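Local coordinates for BAR/IMD domain-containing adapter protein 2-like 2 (Mus musculus, PDB 3OK8) that binds phosphoinositides and induces planar or gently curved membrane structures, using an I-BAR (IMD) domain that forms an antiparallel dimer of three-helix bundles, at residues 13-18 with 119-124; 18-23 with 180-185; 126-131 with 169-174; 133-138 with 162-167. One frame throughout, in Å; residues are numbered along the deposited sequence.

Contact 1 of 4, residues 13-18 with 119-124; sequences STMAIY and DSCQHY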
# COMPACT_ATOMS: atom_id res chain seq x y z
N SER A 13 -26.40 -32.62 16.65
CA SER A 13 -26.31 -31.18 16.42
C SER A 13 -25.14 -30.56 17.17
O SER A 13 -24.46 -29.67 16.65
CB SER A 13 -27.61 -30.49 16.83
OG SER A 13 -28.52 -30.45 15.75
N THR A 14 -24.92 -31.01 18.40
CA THR A 14 -23.80 -30.55 19.20
C THR A 14 -22.47 -31.01 18.60
O THR A 14 -21.46 -30.32 18.68
CB THR A 14 -23.90 -31.06 20.64
OG1 THR A 14 -25.17 -30.67 21.20
CG2 THR A 14 -22.78 -30.49 21.49
N MET A 15 -22.50 -32.19 18.00
CA MET A 15 -21.30 -32.78 17.41
C MET A 15 -20.93 -32.08 16.11
O MET A 15 -19.76 -31.91 15.81
CB MET A 15 -21.52 -34.28 17.18
CG MET A 15 -21.30 -35.10 18.43
SD MET A 15 -19.55 -35.18 18.85
CE MET A 15 -19.60 -34.97 20.61
N ALA A 16 -21.94 -31.67 15.35
CA ALA A 16 -21.75 -30.92 14.12
C ALA A 16 -21.03 -29.60 14.38
O ALA A 16 -20.31 -29.10 13.52
CB ALA A 16 -23.08 -30.67 13.46
N ILE A 17 -21.24 -29.04 15.57
CA ILE A 17 -20.67 -27.76 15.95
C ILE A 17 -19.21 -27.88 16.37
O ILE A 17 -18.36 -27.11 15.91
CB ILE A 17 -21.46 -27.11 17.07
CG1 ILE A 17 -22.82 -26.66 16.54
CG2 ILE A 17 -20.67 -25.94 17.66
CD1 ILE A 17 -23.75 -26.13 17.62
N TYR A 18 -18.92 -28.82 17.26
CA TYR A 18 -17.53 -29.14 17.59
C TYR A 18 -16.73 -29.54 16.36
O TYR A 18 -15.54 -29.24 16.26
CB TYR A 18 -17.47 -30.26 18.63
CG TYR A 18 -17.82 -29.76 20.00
CD1 TYR A 18 -17.00 -28.82 20.63
CD2 TYR A 18 -18.96 -30.20 20.67
CE1 TYR A 18 -17.31 -28.35 21.88
CE2 TYR A 18 -19.27 -29.72 21.93
CZ TYR A 18 -18.44 -28.80 22.53
OH TYR A 18 -18.73 -28.30 23.77
N ASP A 119 -10.76 -31.37 23.94
CA ASP A 119 -11.07 -31.84 25.28
C ASP A 119 -12.52 -31.56 25.64
O ASP A 119 -13.18 -32.36 26.27
CB ASP A 119 -10.16 -31.16 26.31
CG ASP A 119 -8.72 -31.63 26.22
OD1 ASP A 119 -8.49 -32.78 25.75
OD2 ASP A 119 -7.81 -30.87 26.63
N SER A 120 -13.01 -30.39 25.24
CA SER A 120 -14.39 -30.00 25.45
C SER A 120 -15.31 -31.02 24.78
O SER A 120 -16.18 -31.62 25.42
CB SER A 120 -14.62 -28.60 24.87
OG SER A 120 -15.92 -28.11 25.14
N CYS A 121 -15.09 -31.24 23.49
CA CYS A 121 -15.83 -32.22 22.73
C CYS A 121 -15.79 -33.62 23.35
O CYS A 121 -16.80 -34.31 23.39
CB CYS A 121 -15.32 -32.28 21.30
SG CYS A 121 -16.17 -33.49 20.25
N GLN A 122 -14.61 -34.04 23.82
CA GLN A 122 -14.45 -35.36 24.44
C GLN A 122 -15.23 -35.46 25.74
O GLN A 122 -15.92 -36.44 25.98
CB GLN A 122 -12.98 -35.65 24.73
CG GLN A 122 -12.15 -36.09 23.54
CD GLN A 122 -10.65 -36.00 23.79
OE1 GLN A 122 -9.84 -36.13 22.87
NE2 GLN A 122 -10.28 -35.75 25.05
N HIS A 123 -15.08 -34.44 26.58
CA HIS A 123 -15.83 -34.37 27.83
C HIS A 123 -17.31 -34.56 27.55
O HIS A 123 -17.98 -35.36 28.21
CB HIS A 123 -15.58 -33.02 28.51
CG HIS A 123 -16.23 -32.89 29.86
ND1 HIS A 123 -17.51 -32.42 30.03
CD2 HIS A 123 -15.75 -33.15 31.11
CE1 HIS A 123 -17.81 -32.40 31.32
NE2 HIS A 123 -16.75 -32.83 31.99
N TYR A 124 -17.82 -33.84 26.56
CA TYR A 124 -19.22 -33.92 26.21
C TYR A 124 -19.61 -35.31 25.74
O TYR A 124 -20.57 -35.89 26.22
CB TYR A 124 -19.58 -32.92 25.13
CG TYR A 124 -20.92 -33.21 24.50
CD1 TYR A 124 -21.00 -33.77 23.23
CD2 TYR A 124 -22.10 -32.94 25.18
CE1 TYR A 124 -22.23 -34.04 22.65
CE2 TYR A 124 -23.32 -33.21 24.61
CZ TYR A 124 -23.39 -33.76 23.35
OH TYR A 124 -24.62 -34.03 22.79
O HOH W 1 -26.11 -31.66 23.19
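T14 and Y18, one turn apart on helix 5-66, each meet helix 71-147 through an aromatic face: Y124 supplies the ring that T14 meets, Y18 the ring that C121 meets. Y124 sends its ring across with CG anti to the backbone N (chi1 165°). T14 CG2 lies over that ring, 3.9 Å from the Y124 centroid and offset toward the rim near CE1 and CZ. The threonine divides its duties: the methyl makes this CH-pi contact, while OG1 is hydrogen-bonded to F10 O on its own helix. A water modelled between T14 OG1 and Y124 OH is 2.8 Å from Y124 OH, but it sits too close to T14 OG1 for the bridge to be trusted. M15 approaches the same ring differently. Its chain bends at chi2 (-72°) and again at chi3, and CE ends up in the plane of the Y124 ring, at the CD1-CE1 edge. The same M15 CE touches C121 SG at 3.8 Å. C121 in turn covers Y18: its CB is over the face, 4.1 Å from the Y18 centroid, and its SG sits obliquely at 4.8 Å from that centroid, a Cys sulfur-aromatic contact. S120 OG lies 3.1 Å from Y18 OH, close enough to hydrogen-bond, though the S120 proton may be turned to another acceptor. The two segments run antiparallel, at 164°, and the contact is buried. Helix 153-217 packs against it as the third member of the bundle, with K175 touching T14, A178 touching Y18 and S174 touching Y124.

Contact 2 of 4, residues 18-23 with 180-185; sequences YKSIME and LEEKRR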
# COMPACT_ATOMS: atom_id res chain seq x y z
N TYR A 18 -18.92 -28.82 17.26
CA TYR A 18 -17.53 -29.14 17.59
C TYR A 18 -16.73 -29.54 16.36
O TYR A 18 -15.54 -29.24 16.26
CB TYR A 18 -17.47 -30.26 18.63
CG TYR A 18 -17.82 -29.76 20.00
CD1 TYR A 18 -17.00 -28.82 20.63
CD2 TYR A 18 -18.96 -30.20 20.67
CE1 TYR A 18 -17.31 -28.35 21.88
CE2 TYR A 18 -19.27 -29.72 21.93
CZ TYR A 18 -18.44 -28.80 22.53
OH TYR A 18 -18.73 -28.30 23.77
N LYS A 19 -17.38 -30.22 15.42
CA LYS A 19 -16.69 -30.60 14.19
C LYS A 19 -16.51 -29.43 13.24
O LYS A 19 -15.56 -29.42 12.46
CB LYS A 19 -17.37 -31.78 13.50
CG LYS A 19 -16.93 -33.15 14.02
CD LYS A 19 -17.50 -33.44 15.42
CE LYS A 19 -16.78 -34.60 16.11
NZ LYS A 19 -17.10 -35.92 15.49
N SER A 20 -17.40 -28.44 13.28
CA SER A 20 -17.22 -27.23 12.48
C SER A 20 -16.00 -26.47 12.98
O SER A 20 -15.23 -25.93 12.20
CB SER A 20 -18.44 -26.32 12.56
OG SER A 20 -19.41 -26.65 11.59
N ILE A 21 -15.85 -26.43 14.29
CA ILE A 21 -14.74 -25.71 14.90
C ILE A 21 -13.41 -26.40 14.59
O ILE A 21 -12.45 -25.74 14.24
CB ILE A 21 -14.93 -25.58 16.43
CG1 ILE A 21 -16.15 -24.72 16.76
CG2 ILE A 21 -13.66 -25.04 17.09
CD1 ILE A 21 -16.49 -24.68 18.25
N MET A 22 -13.38 -27.71 14.69
CA MET A 22 -12.12 -28.44 14.66
C MET A 22 -11.57 -28.66 13.26
O MET A 22 -10.36 -28.74 13.08
CB MET A 22 -12.28 -29.79 15.37
CG MET A 22 -12.27 -29.69 16.89
SD MET A 22 -12.85 -31.18 17.72
CE MET A 22 -11.44 -32.26 17.47
N GLU A 23 -12.45 -28.77 12.28
CA GLU A 23 -12.03 -29.14 10.94
C GLU A 23 -12.57 -28.19 9.88
O GLU A 23 -12.63 -28.52 8.70
CB GLU A 23 -12.36 -30.60 10.63
CG GLU A 23 -13.83 -30.96 10.56
CD GLU A 23 -14.04 -32.45 10.35
OE1 GLU A 23 -14.47 -33.13 11.31
OE2 GLU A 23 -13.75 -32.95 9.24
N LEU A 180 -22.10 -21.33 21.77
CA LEU A 180 -21.44 -20.17 22.33
C LEU A 180 -19.96 -20.13 21.94
O LEU A 180 -19.47 -19.11 21.46
CB LEU A 180 -21.60 -20.14 23.85
CG LEU A 180 -21.23 -18.84 24.56
CD1 LEU A 180 -21.83 -17.62 23.87
CD2 LEU A 180 -21.68 -18.89 26.01
N GLU A 181 -19.26 -21.24 22.16
CA GLU A 181 -17.85 -21.38 21.80
C GLU A 181 -17.60 -21.04 20.34
O GLU A 181 -16.61 -20.39 19.99
CB GLU A 181 -17.38 -22.81 22.07
CG GLU A 181 -17.33 -23.17 23.55
CD GLU A 181 -16.35 -22.31 24.33
OE1 GLU A 181 -16.79 -21.64 25.29
OE2 GLU A 181 -15.14 -22.31 23.99
N GLU A 182 -18.49 -21.51 19.48
CA GLU A 182 -18.38 -21.23 18.06
C GLU A 182 -18.45 -19.73 17.85
O GLU A 182 -17.60 -19.15 17.16
CB GLU A 182 -19.50 -21.92 17.30
CG GLU A 182 -19.54 -21.61 15.82
CD GLU A 182 -20.57 -22.45 15.12
OE1 GLU A 182 -21.78 -22.16 15.26
OE2 GLU A 182 -20.18 -23.42 14.43
N LYS A 183 -19.47 -19.11 18.44
CA LYS A 183 -19.64 -17.66 18.30
C LYS A 183 -18.45 -16.88 18.86
O LYS A 183 -18.04 -15.87 18.31
CB LYS A 183 -20.94 -17.19 18.95
CG LYS A 183 -21.22 -15.70 18.74
CD LYS A 183 -22.58 -15.27 19.29
CE LYS A 183 -23.04 -13.96 18.67
NZ LYS A 183 -24.35 -13.47 19.17
N ARG A 184 -17.90 -17.37 19.97
CA ARG A 184 -16.79 -16.69 20.61
C ARG A 184 -15.59 -16.60 19.68
O ARG A 184 -14.84 -15.61 19.69
CB ARG A 184 -16.42 -17.38 21.91
CG ARG A 184 -17.31 -16.95 23.06
CD ARG A 184 -17.15 -17.84 24.29
NE ARG A 184 -17.74 -17.21 25.47
CZ ARG A 184 -17.92 -17.82 26.64
NH1 ARG A 184 -18.46 -17.16 27.66
NH2 ARG A 184 -17.56 -19.09 26.80
N ARG A 185 -15.41 -17.64 18.87
CA ARG A 185 -14.29 -17.70 17.93
C ARG A 185 -14.52 -16.86 16.67
O ARG A 185 -13.59 -16.23 16.18
CB ARG A 185 -13.94 -19.16 17.61
CG ARG A 185 -13.17 -19.81 18.75
CD ARG A 185 -13.44 -21.29 18.94
NE ARG A 185 -12.80 -21.78 20.16
CZ ARG A 185 -13.30 -21.64 21.38
NH1 ARG A 185 -12.65 -22.10 22.44
NH2 ARG A 185 -14.47 -21.02 21.55
O HOH W 2 -21.96 -24.57 12.68
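I21 has CG1 anti to its carbonyl carbon, and an extended chi2 (173°) carries CD1 out to helix 153-217, where it rests 3.9 Å from E182 CA. The other branch, CG2, meets the aliphatic part of an arginine: I21 CG2 is 4.2 Å from R185 CD, the two side chains crossing at about a right angle. E182 has CG anti to its backbone N; its chain is extended beyond CG, and OE2 lies 3.9 Å from S20 CB. A water donates to E182 OE2 at 2.7 Å and makes a long, weak bond to S20 OG. Beside I21, R185 folds back on its own helix. Its NH2 donates to E181 O at 2.7 Å, close to the guanidinium plane, and to E181 OE2 at 2.8 Å, from above the carboxylate plane. R184 NH2 donates to E181 OE1 at 3.1 Å, a salt bridge, and R185 NE has a further one to D113 of helix 71-147. S67 of the second subunit packs on E182. No hydrogen bond or salt bridge joins the two segments directly: the contact is mainly aliphatic, and the E181, R184 and R185 charges are paired beside it. Two arginines on E181 would be expected to favour its ionised form.

Contact 3 of 4, residues 126-131 with 169-174; sequences IEYRHR and AFVSES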
# COMPACT_ATOMS: atom_id res chain seq x y z
N ILE A 126 -18.21 -38.27 26.17
CA ILE A 126 -18.09 -39.26 27.23
C ILE A 126 -19.20 -39.15 28.27
O ILE A 126 -19.66 -40.15 28.78
CB ILE A 126 -16.72 -39.18 27.92
CG1 ILE A 126 -16.47 -40.44 28.75
CG2 ILE A 126 -16.62 -37.94 28.79
CD1 ILE A 126 -15.12 -40.47 29.44
N GLU A 127 -19.63 -37.93 28.59
CA GLU A 127 -20.69 -37.78 29.57
C GLU A 127 -22.02 -38.20 28.98
O GLU A 127 -22.87 -38.75 29.68
CB GLU A 127 -20.80 -36.35 30.11
CG GLU A 127 -21.93 -36.21 31.13
CD GLU A 127 -21.94 -34.89 31.90
OE1 GLU A 127 -22.85 -34.72 32.73
OE2 GLU A 127 -21.05 -34.04 31.68
N TYR A 128 -22.20 -37.95 27.69
CA TYR A 128 -23.42 -38.35 27.00
C TYR A 128 -23.55 -39.87 26.98
O TYR A 128 -24.61 -40.42 27.28
CB TYR A 128 -23.43 -37.80 25.57
CG TYR A 128 -24.67 -38.13 24.77
CD1 TYR A 128 -24.79 -39.35 24.13
CD2 TYR A 128 -25.70 -37.22 24.66
CE1 TYR A 128 -25.92 -39.66 23.39
CE2 TYR A 128 -26.83 -37.51 23.92
CZ TYR A 128 -26.93 -38.74 23.29
OH TYR A 128 -28.05 -39.03 22.56
N ARG A 129 -22.46 -40.55 26.64
CA ARG A 129 -22.44 -42.00 26.63
C ARG A 129 -22.82 -42.62 27.99
O ARG A 129 -23.56 -43.60 28.04
CB ARG A 129 -21.08 -42.52 26.15
CG ARG A 129 -21.03 -43.03 24.69
CD ARG A 129 -20.87 -41.93 23.63
NE ARG A 129 -22.10 -41.70 22.86
CZ ARG A 129 -22.31 -42.15 21.62
NH1 ARG A 129 -23.46 -41.89 21.01
NH2 ARG A 129 -21.37 -42.85 20.99
N HIS A 130 -22.33 -42.04 29.08
CA HIS A 130 -22.61 -42.57 30.42
C HIS A 130 -24.07 -42.43 30.82
O HIS A 130 -24.72 -43.41 31.21
CB HIS A 130 -21.72 -41.89 31.45
CG HIS A 130 -20.29 -42.33 31.40
ND1 HIS A 130 -19.74 -42.96 30.31
CD2 HIS A 130 -19.28 -42.20 32.30
CE1 HIS A 130 -18.47 -43.22 30.54
NE2 HIS A 130 -18.16 -42.76 31.74
N ARG A 131 -24.57 -41.20 30.74
CA ARG A 131 -25.96 -40.90 31.03
C ARG A 131 -26.87 -41.78 30.19
O ARG A 131 -27.86 -42.33 30.68
CB ARG A 131 -26.25 -39.42 30.73
CG ARG A 131 -25.56 -38.46 31.66
CD ARG A 131 -25.94 -37.02 31.38
NE ARG A 131 -25.35 -36.12 32.37
CZ ARG A 131 -25.94 -35.77 33.50
NH1 ARG A 131 -27.16 -36.21 33.79
NH2 ARG A 131 -25.32 -34.96 34.35
N ALA A 169 -31.63 -31.78 30.43
CA ALA A 169 -30.96 -30.57 30.90
C ALA A 169 -29.55 -30.47 30.35
O ALA A 169 -29.20 -29.47 29.72
CB ALA A 169 -30.93 -30.53 32.41
N PHE A 170 -28.76 -31.51 30.60
CA PHE A 170 -27.37 -31.62 30.14
C PHE A 170 -27.23 -31.46 28.63
O PHE A 170 -26.47 -30.62 28.15
CB PHE A 170 -26.80 -32.97 30.60
CG PHE A 170 -25.66 -33.50 29.74
CD1 PHE A 170 -25.92 -34.29 28.63
CD2 PHE A 170 -24.34 -33.23 30.08
CE1 PHE A 170 -24.89 -34.79 27.86
CE2 PHE A 170 -23.31 -33.73 29.31
CZ PHE A 170 -23.58 -34.51 28.20
N VAL A 171 -27.96 -32.27 27.87
CA VAL A 171 -27.95 -32.21 26.42
C VAL A 171 -28.33 -30.82 25.91
O VAL A 171 -27.77 -30.34 24.94
CB VAL A 171 -28.91 -33.28 25.84
CG1 VAL A 171 -30.01 -32.63 25.03
CG2 VAL A 171 -28.15 -34.33 25.04
N SER A 172 -29.29 -30.19 26.57
CA SER A 172 -29.77 -28.88 26.15
C SER A 172 -28.72 -27.81 26.44
O SER A 172 -28.50 -26.89 25.65
CB SER A 172 -31.07 -28.54 26.88
OG SER A 172 -31.48 -27.21 26.62
N GLU A 173 -28.06 -27.96 27.59
CA GLU A 173 -27.04 -27.03 28.03
C GLU A 173 -25.76 -27.14 27.19
O GLU A 173 -25.08 -26.14 26.93
CB GLU A 173 -26.73 -27.27 29.51
CG GLU A 173 -25.51 -26.53 30.04
CD GLU A 173 -25.67 -25.02 30.00
OE1 GLU A 173 -26.79 -24.54 30.31
OE2 GLU A 173 -24.68 -24.31 29.67
N SER A 174 -25.43 -28.36 26.78
CA SER A 174 -24.24 -28.63 25.98
C SER A 174 -24.33 -27.98 24.61
O SER A 174 -23.33 -27.40 24.13
CB SER A 174 -24.05 -30.13 25.81
OG SER A 174 -23.61 -30.71 27.02
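Y128 and V171 mark the closest backbone approach, 7.7 Å between their CA atoms, of two segments running antiparallel at 161° with axes 11.1 Å apart. They belong to helices 71-147 and 153-217 of the IMD three-helix bundle. F170 carries most of the packing. Its CB points toward helix 71-147 and CG is anti to the backbone N, and R131 lies over one face of the ring. There R131 CD makes a CH-pi contact 4.1 Å from the F170 centroid, and R131 NE stands 3.7 Å from F170 CG, nearer the rim; the guanidinium is tilted 23° from the ring plane. S174 OG occupies the opposite face, again toward the rim. The pose of R131 is held by E127 on its own helix: NE and NH2 both donate, side-on, to the single atom E127 OE1, in the plane of the guanidinium. E127 also runs past the F170 ring in the opposite direction, but its carboxylate is modelled too close to the ring carbons for the detail to be trusted. Y128 crosses F170 at about a right angle and also meets helix 5-66, its ring plane at about 45° to that of Y11. V171 CG2 touches the Y128 ring at its edge, in the ring plane, 3.6 Å from CE2.

Contact 4 of 4, residues 133-138 with 162-167; sequences ANLEKC and RLHAQM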
# COMPACT_ATOMS: atom_id res chain seq x y z
N ALA A 133 -26.14 -44.66 28.90
CA ALA A 133 -26.02 -46.03 29.36
C ALA A 133 -26.73 -46.25 30.69
O ALA A 133 -27.56 -47.15 30.82
CB ALA A 133 -24.56 -46.42 29.47
N ASN A 134 -26.39 -45.43 31.68
CA ASN A 134 -27.00 -45.53 33.00
C ASN A 134 -28.51 -45.34 32.94
O ASN A 134 -29.24 -45.84 33.78
CB ASN A 134 -26.37 -44.53 33.97
CG ASN A 134 -25.15 -45.09 34.67
OD1 ASN A 134 -25.03 -46.30 34.87
ND2 ASN A 134 -24.24 -44.21 35.07
N LEU A 135 -28.97 -44.62 31.92
CA LEU A 135 -30.39 -44.38 31.76
C LEU A 135 -31.11 -45.57 31.16
O LEU A 135 -32.06 -46.08 31.75
CB LEU A 135 -30.66 -43.13 30.93
CG LEU A 135 -32.13 -42.78 30.68
CD1 LEU A 135 -32.93 -42.83 31.97
CD2 LEU A 135 -32.23 -41.41 30.02
N GLU A 136 -30.66 -46.03 30.00
CA GLU A 136 -31.35 -47.11 29.29
C GLU A 136 -31.30 -48.42 30.06
O GLU A 136 -32.13 -49.30 29.84
CB GLU A 136 -30.78 -47.30 27.88
CG GLU A 136 -29.64 -48.30 27.78
CD GLU A 136 -29.07 -48.38 26.36
OE1 GLU A 136 -29.75 -47.92 25.42
OE2 GLU A 136 -27.94 -48.89 26.19
N LYS A 137 -30.33 -48.54 30.95
CA LYS A 137 -30.22 -49.75 31.76
C LYS A 137 -31.22 -49.69 32.90
O LYS A 137 -31.82 -50.70 33.26
CB LYS A 137 -28.81 -49.94 32.30
CG LYS A 137 -28.68 -49.71 33.79
CD LYS A 137 -27.39 -50.32 34.29
CE LYS A 137 -27.25 -51.75 33.78
NZ LYS A 137 -25.86 -52.26 33.84
N CYS A 138 -31.39 -48.51 33.47
CA CYS A 138 -32.39 -48.30 34.50
C CYS A 138 -33.78 -48.55 33.92
O CYS A 138 -34.66 -49.07 34.60
CB CYS A 138 -32.32 -46.89 35.08
SG CYS A 138 -31.19 -46.69 36.49
N ARG A 162 -36.27 -38.96 36.61
CA ARG A 162 -35.36 -37.86 36.94
C ARG A 162 -34.07 -37.99 36.13
O ARG A 162 -33.48 -36.98 35.73
CB ARG A 162 -35.04 -37.82 38.44
CG ARG A 162 -33.90 -38.75 38.85
CD ARG A 162 -33.81 -38.91 40.36
NE ARG A 162 -33.31 -40.23 40.74
CZ ARG A 162 -32.03 -40.57 40.73
NH1 ARG A 162 -31.66 -41.79 41.08
NH2 ARG A 162 -31.11 -39.69 40.36
N LEU A 163 -33.64 -39.22 35.90
CA LEU A 163 -32.44 -39.50 35.13
C LEU A 163 -32.57 -38.98 33.69
O LEU A 163 -31.61 -38.50 33.10
CB LEU A 163 -32.17 -41.00 35.13
CG LEU A 163 -30.73 -41.50 35.20
CD1 LEU A 163 -29.96 -40.74 36.27
CD2 LEU A 163 -30.73 -42.99 35.50
N HIS A 164 -33.78 -39.08 33.15
CA HIS A 164 -34.10 -38.59 31.83
C HIS A 164 -34.26 -37.07 31.81
O HIS A 164 -33.98 -36.43 30.80
CB HIS A 164 -35.39 -39.23 31.32
CG HIS A 164 -35.84 -38.72 29.99
ND1 HIS A 164 -36.86 -37.81 29.85
CD2 HIS A 164 -35.41 -39.00 28.74
CE1 HIS A 164 -37.04 -37.55 28.56
NE2 HIS A 164 -36.17 -38.26 27.87
N ALA A 165 -34.74 -36.51 32.92
CA ALA A 165 -34.86 -35.06 33.03
C ALA A 165 -33.46 -34.42 33.05
O ALA A 165 -33.23 -33.42 32.37
CB ALA A 165 -35.66 -34.67 34.27
N GLN A 166 -32.55 -35.01 33.82
CA GLN A 166 -31.17 -34.56 33.91
C GLN A 166 -30.44 -34.62 32.57
O GLN A 166 -29.63 -33.74 32.24
CB GLN A 166 -30.42 -35.40 34.94
CG GLN A 166 -30.99 -35.32 36.33
CD GLN A 166 -30.30 -36.24 37.30
OE1 GLN A 166 -29.43 -37.03 36.93
NE2 GLN A 166 -30.68 -36.14 38.57
N MET A 167 -30.72 -35.67 31.81
CA MET A 167 -30.14 -35.80 30.48
C MET A 167 -30.69 -34.75 29.51
O MET A 167 -29.97 -34.26 28.65
CB MET A 167 -30.32 -37.21 29.92
CG MET A 167 -29.49 -37.48 28.68
SD MET A 167 -29.26 -39.23 28.32
CE MET A 167 -28.25 -39.18 26.84
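L135 meets L163, H164 and M167 across the contact, and following it outward explains most of the packing. Its CB points toward helix 153-217, and CG stands anti to the backbone N (chi1 179°). There the branches part. L135 CD1 settles 3.7 Å from L163 CB and also near H164 N. L135 CD2 reaches H164 and, a turn on from L163, M167: it is 3.8 Å from H164 CA and 4.1 Å from M167 SD, and it also lies near the plane of the imidazole at the ring's edge. L163 slides past L135 in the opposite direction, so the two leucines lie alongside each other. The tip of L163 crosses in return: L163 CD2 rests 3.6 Å from N134 O and 3.9 Å from C138 SG. No hydrogen bond spans the segments. M7 of helix 5-66 packs on both H164 and M167, bringing the third helix to one side. With axes 9.9 Å apart and directions 153° from each other, this is the largely apolar packing of an antiparallel helical hairpin, here formed by helices 71-147 and 153-217 near the turn that joins them in the three-helix bundle of the IMD.

The four contacts sample all three helix pairings along one arm of the bundle. Contact 1 joins helices 5-66 and 71-147, contact 2 joins 5-66 and 153-217, and contacts 3 and 4 both join 71-147 and 153-217. Contacts 1 and 2 share Y18 and have centres about 9 Å apart. Contact 3 lies about 10 Å from contact 1, centre to centre, and the two touch directly: Y124 CD2 is 3.7 Å from F170 CZ. Contact 4 follows about 10 Å beyond contact 3, Y128 CE2 meeting M167 CE at 3.6 Å. Contact 4 lies farthest from the chain's centre, about 39 Å, and contact 2, which the second subunit touches, lies about 12 Å from that centre.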